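Long-range contacts in glycosyl hydrolase, family 31/fibronectin type III domain protein (Clostridium perfringens, PDB 4UAP), which probably serves as a galacto-specific carbohydrate-binding module (CBM32) of a family 31 glycoside hydrolase, here holding N-acetylgalactosamine and a calcium ion: residues A[50-55]-A[136-140]; A[86-92]-A[128-134]. The contacts are given in a common frame with arbitrary orientation. Numbering follows the deposited sequence.

Contact 1. Residues A[50-55]-A[136-140]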
# COMPACT_ATOMS: atom_id res chain seq x y z
N LYS A 50 -3.16 10.38 16.14
CA LYS A 50 -2.17 9.88 15.19
C LYS A 50 -2.60 8.56 14.54
O LYS A 50 -3.47 7.85 15.06
CB LYS A 50 -0.82 9.67 15.87
CG LYS A 50 -0.23 10.89 16.55
CD LYS A 50 1.02 10.49 17.35
CE LYS A 50 1.85 11.70 17.73
NZ LYS A 50 3.20 11.32 18.21
N GLY A 51 -2.00 8.24 13.40
CA GLY A 51 -2.15 6.92 12.82
C GLY A 51 -0.99 6.08 13.30
O GLY A 51 0.07 6.63 13.63
N THR A 52 -1.15 4.76 13.33
CA THR A 52 -0.06 3.90 13.77
C THR A 52 0.13 2.69 12.86
O THR A 52 -0.84 2.14 12.33
CB THR A 52 -0.28 3.39 15.21
OG1 THR A 52 -1.40 2.51 15.24
CG2 THR A 52 -0.50 4.56 16.17
N LEU A 53 1.38 2.31 12.67
CA LEU A 53 1.69 1.06 12.00
C LEU A 53 1.64 -0.03 13.06
O LEU A 53 1.88 0.25 14.23
CB LEU A 53 3.06 1.13 11.33
CG LEU A 53 3.20 2.26 10.32
CD1 LEU A 53 4.58 2.24 9.67
CD2 LEU A 53 2.10 2.13 9.26
N PRO A 54 1.33 -1.28 12.68
CA PRO A 54 1.09 -1.72 11.30
C PRO A 54 -0.23 -1.21 10.74
O PRO A 54 -1.22 -1.09 11.46
CB PRO A 54 1.07 -3.25 11.43
CG PRO A 54 0.56 -3.49 12.84
CD PRO A 54 1.20 -2.38 13.65
N PHE A 55 -0.25 -0.92 9.44
CA PHE A 55 -1.48 -0.46 8.80
C PHE A 55 -1.90 -1.44 7.70
O PHE A 55 -1.15 -1.70 6.76
CB PHE A 55 -1.31 0.95 8.22
CG PHE A 55 -2.57 1.48 7.60
CD1 PHE A 55 -3.64 1.85 8.40
CD2 PHE A 55 -2.69 1.59 6.22
CE1 PHE A 55 -4.81 2.33 7.84
CE2 PHE A 55 -3.86 2.06 5.65
CZ PHE A 55 -4.93 2.43 6.46
N ASP A 136 9.10 6.65 11.47
CA ASP A 136 8.61 6.14 12.74
C ASP A 136 7.25 5.48 12.55
O ASP A 136 6.69 5.53 11.45
CB ASP A 136 8.50 7.26 13.79
CG ASP A 136 7.60 8.42 13.35
OD1 ASP A 136 6.44 8.18 12.92
OD2 ASP A 136 8.05 9.58 13.43
N LYS A 137 6.72 4.88 13.61
CA LYS A 137 5.51 4.08 13.50
C LYS A 137 4.25 4.94 13.32
O LYS A 137 3.16 4.40 13.17
CB LYS A 137 5.35 3.18 14.72
CG LYS A 137 4.93 3.92 15.99
CD LYS A 137 4.49 2.94 17.09
CE LYS A 137 3.79 3.66 18.24
NZ LYS A 137 4.67 4.67 18.91
N ASN A 138 4.39 6.26 13.35
CA ASN A 138 3.23 7.12 13.11
C ASN A 138 3.27 7.79 11.74
O ASN A 138 2.54 8.74 11.49
CB ASN A 138 3.12 8.21 14.19
CG ASN A 138 2.98 7.64 15.59
OD1 ASN A 138 3.78 7.94 16.46
ND2 ASN A 138 1.96 6.80 15.80
N THR A 139 4.11 7.27 10.85
CA THR A 139 4.31 7.90 9.55
C THR A 139 4.32 6.86 8.42
O THR A 139 4.93 5.80 8.55
CB THR A 139 5.64 8.71 9.54
OG1 THR A 139 5.67 9.62 10.65
CG2 THR A 139 5.81 9.49 8.24
N LEU A 140 3.66 7.19 7.32
CA LEU A 140 3.61 6.30 6.16
C LEU A 140 3.09 7.05 4.95
O LEU A 140 2.07 7.75 5.06
CB LEU A 140 2.71 5.08 6.44
CG LEU A 140 2.58 4.11 5.26
CD1 LEU A 140 3.90 3.37 5.03
CD2 LEU A 140 1.44 3.14 5.48
O HOH W 1 5.13 10.65 16.12
O HOH W 2 0.02 9.78 12.42

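Contact 2. Residues A[86-92]-A[128-134]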
# COMPACT_ATOMS: atom_id res chain seq x y z
N ALA A 86 8.37 7.20 3.49
CA ALA A 86 8.01 6.01 2.71
C ALA A 86 8.04 4.70 3.52
O ALA A 86 8.67 4.60 4.58
CB ALA A 86 8.94 5.89 1.50
N MET A 87 7.34 3.71 2.98
CA MET A 87 7.33 2.36 3.53
C MET A 87 8.75 1.76 3.53
O MET A 87 9.53 1.97 2.60
CB MET A 87 6.37 1.48 2.71
CG MET A 87 5.83 0.24 3.45
SD MET A 87 4.49 -0.54 2.50
CE MET A 87 5.32 -0.89 0.96
N LYS A 88 9.08 1.02 4.59
CA LYS A 88 10.37 0.36 4.72
C LYS A 88 10.21 -1.15 4.75
O LYS A 88 11.10 -1.89 4.34
CB LYS A 88 11.10 0.82 5.99
CG LYS A 88 12.51 0.25 6.12
CD LYS A 88 13.20 0.70 7.41
CE LYS A 88 14.66 0.29 7.41
NZ LYS A 88 15.35 0.62 8.70
N LYS A 89 9.07 -1.61 5.27
CA LYS A 89 8.81 -3.04 5.46
C LYS A 89 7.33 -3.35 5.29
O LYS A 89 6.47 -2.63 5.80
CB LYS A 89 9.29 -3.49 6.83
CG LYS A 89 9.19 -4.98 7.10
CD LYS A 89 9.88 -5.28 8.43
CE LYS A 89 9.55 -6.66 8.96
NZ LYS A 89 10.26 -6.87 10.27
N VAL A 90 7.04 -4.44 4.60
CA VAL A 90 5.67 -4.75 4.22
C VAL A 90 5.49 -6.24 4.23
O VAL A 90 6.44 -7.00 4.02
CB VAL A 90 5.33 -4.17 2.82
CG1 VAL A 90 6.15 -4.87 1.73
CG2 VAL A 90 3.82 -4.25 2.53
N LYS A 91 4.26 -6.68 4.49
CA LYS A 91 3.92 -8.07 4.28
C LYS A 91 2.61 -8.14 3.53
O LYS A 91 1.88 -7.14 3.44
CB LYS A 91 3.82 -8.83 5.61
CG LYS A 91 2.72 -8.34 6.54
CD LYS A 91 2.51 -9.30 7.72
CE LYS A 91 1.32 -8.85 8.56
NZ LYS A 91 1.14 -9.67 9.79
N ALA A 92 2.30 -9.30 2.99
CA ALA A 92 1.03 -9.45 2.30
C ALA A 92 0.52 -10.89 2.40
O ALA A 92 1.30 -11.84 2.55
CB ALA A 92 1.17 -9.04 0.84
N ILE A 128 -2.56 -6.20 2.31
CA ILE A 128 -1.19 -5.68 2.37
C ILE A 128 -1.00 -4.89 3.65
O ILE A 128 -1.76 -3.97 3.93
CB ILE A 128 -0.88 -4.77 1.17
CG1 ILE A 128 -1.09 -5.54 -0.14
CG2 ILE A 128 0.56 -4.20 1.27
CD1 ILE A 128 -1.02 -4.69 -1.38
N THR A 129 0.00 -5.25 4.43
CA THR A 129 0.21 -4.57 5.69
C THR A 129 1.56 -3.87 5.71
O THR A 129 2.61 -4.51 5.63
CB THR A 129 0.13 -5.54 6.88
OG1 THR A 129 -1.09 -6.29 6.80
CG2 THR A 129 0.13 -4.76 8.19
N ALA A 130 1.52 -2.54 5.81
CA ALA A 130 2.72 -1.75 6.05
C ALA A 130 3.16 -1.94 7.51
O ALA A 130 2.40 -1.68 8.44
CB ALA A 130 2.45 -0.28 5.75
N LEU A 131 4.39 -2.40 7.70
CA LEU A 131 4.89 -2.76 9.02
C LEU A 131 5.81 -1.69 9.59
O LEU A 131 5.87 -1.49 10.79
CB LEU A 131 5.64 -4.10 8.98
CG LEU A 131 4.85 -5.28 8.45
CD1 LEU A 131 5.77 -6.48 8.27
CD2 LEU A 131 3.71 -5.59 9.41
N ASP A 132 6.55 -1.03 8.70
CA ASP A 132 7.48 0.00 9.12
C ASP A 132 7.63 1.06 8.03
O ASP A 132 7.42 0.78 6.85
CB ASP A 132 8.84 -0.61 9.45
CG ASP A 132 9.69 0.28 10.33
OD1 ASP A 132 9.13 1.18 10.99
OD2 ASP A 132 10.93 0.07 10.38
N SER A 133 7.98 2.27 8.44
CA SER A 133 8.37 3.32 7.50
C SER A 133 9.82 3.72 7.78
O SER A 133 10.44 3.20 8.70
CB SER A 133 7.46 4.54 7.63
OG SER A 133 7.79 5.28 8.79
N HIS A 134 10.36 4.64 6.98
CA HIS A 134 11.72 5.11 7.20
C HIS A 134 11.82 6.18 8.27
O HIS A 134 12.90 6.74 8.48
CB HIS A 134 12.31 5.65 5.89
CG HIS A 134 12.67 4.56 4.93
ND1 HIS A 134 11.79 4.08 3.99
CD2 HIS A 134 13.80 3.83 4.81
CE1 HIS A 134 12.37 3.11 3.31
NE2 HIS A 134 13.59 2.94 3.78

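Contact 1. Residues A[50-55]-A[136-140]
Lys50 reaches along the turn of 136-140, its extended side chain ending 3.9 Å (NZ) from Asn138 OD1; water 1 fills the gap, accepting from Lys50 NZ (2.9 Å) and donating to Asn138 OD1 (3.0 Å). At Gly51 the backbone takes over. Water 2, 2.7 Å from Gly51 N and 2.9 Å from Asn138 O, bridges the two backbones, and Gly51 O accepts from Asn138 ND2 at 2.9 Å, so the Asn138 side chain binds Gly51 directly through ND2 and Lys50 through water 1 with OD1. Thr52 follows with its CA 3.3 Å from Lys137 O, a CA-H...O contact, and its CG2 3.3 Å from Asn138 ND2. The turn offering these groups is a type I beta turn, Asp136 to Thr139, whose shape is held from within: Asp136 OD1 accepts from Asn138 N, an Asx turn, and from Thr139 OG1, both at 2.8 Å. It belongs to the loops at the sugar-binding end of the beta-sandwich, where the Thr139 side chain lies about 5 Å from the bound GalNAc and touches Ala85 of its pocket. Leu53 makes the main backbone link, its N donating to Lys137 O at 2.8 Å, while its side chain packs against the end of the turn, CD1 3.7 Å from Thr139 O and CD2 4.0 Å from Leu140 CD2. A cis peptide bond precedes Pro54, which turns away from 136-140 and packs on Thr129 and Leu131. Phe55 opens strand 55-61, with its CB 4.5 Å from Leu140 CD2; Met37 touches both side chains.

Contact 2. Residues A[86-92]-A[128-134]
Two kinked strands, 87-92 and 128-133, run antiparallel at 154°, their axes 4.2 Å apart at closest. On the face carrying Val90, Ala92, Ile128 and Ala130, the alanines leave hollows: Ile128 CG1 approaches Ala92 CB (4.3 Å), and Met87, whose CA-to-CB bond points away from 128-134, brings SD back to Ala130 CB (3.8 Å). Val90 CG2 and Ile128 CG2 pack side by side (3.5 Å). This is the inward face of one sheet of the beta-sandwich; Phe70 and Tyr116 of the other sheet pack against it. Mutual Lys91-Thr129 hydrogen bonds (Lys91 N to Thr129 O 3.0 Å, Thr129 N to Lys91 O 2.8 Å) keep this end regular. Then each strand bulges in turn. Lys89 O accepts from Leu131 N (2.8 Å) and weakly from Asp132 N (3.3 Å); Asp132 O accepts from Lys88 N (2.8 Å) and weakly from Lys89 N (3.3 Å). In these two classic bulges the extra residues, Leu131 and Lys88, point their CA-to-CB bonds toward the partner strand, as bumps. Leu131 CD1 wedges between the lysine stems, 3.8 Å from Lys89 CE and 4.0 Å from Lys91 CG, while Lys88 CB sits over the face of the His134 ring, 3.8 Å from its centroid, in a CH-pi contact. Ala86 O lies at the ring's edge, accepting from His134 ND1 (3.2 Å) and also from the backbone His134 N (2.9 Å).

Overall arrangement
From the N terminus the chain runs through strands 6-9 and 37-38 before it reaches 50-55, the lead-in to strand 55-61, then through strand 64-74 of the other sheet to 86-92. Contact 2 closes the smaller loop, around strands 99-106, 113-118 and 121-123, when strand 125-133 returns beside strand 87-96. A few residues later, 136-140 meets 50-55, so contact 1 closes a wider loop that encloses contact 2 entirely. Their centres lie 10 Å apart and they touch: Phe55 N is 2.9 Å from Ala130 O, a probable hydrogen bond, and Leu140 CD2 packs 3.6 Å from Ala130 CB. Strand 125-133 thus sits between 55-61 and 87-96, while 136-140 leads onward into strand 141-149 of the second sheet.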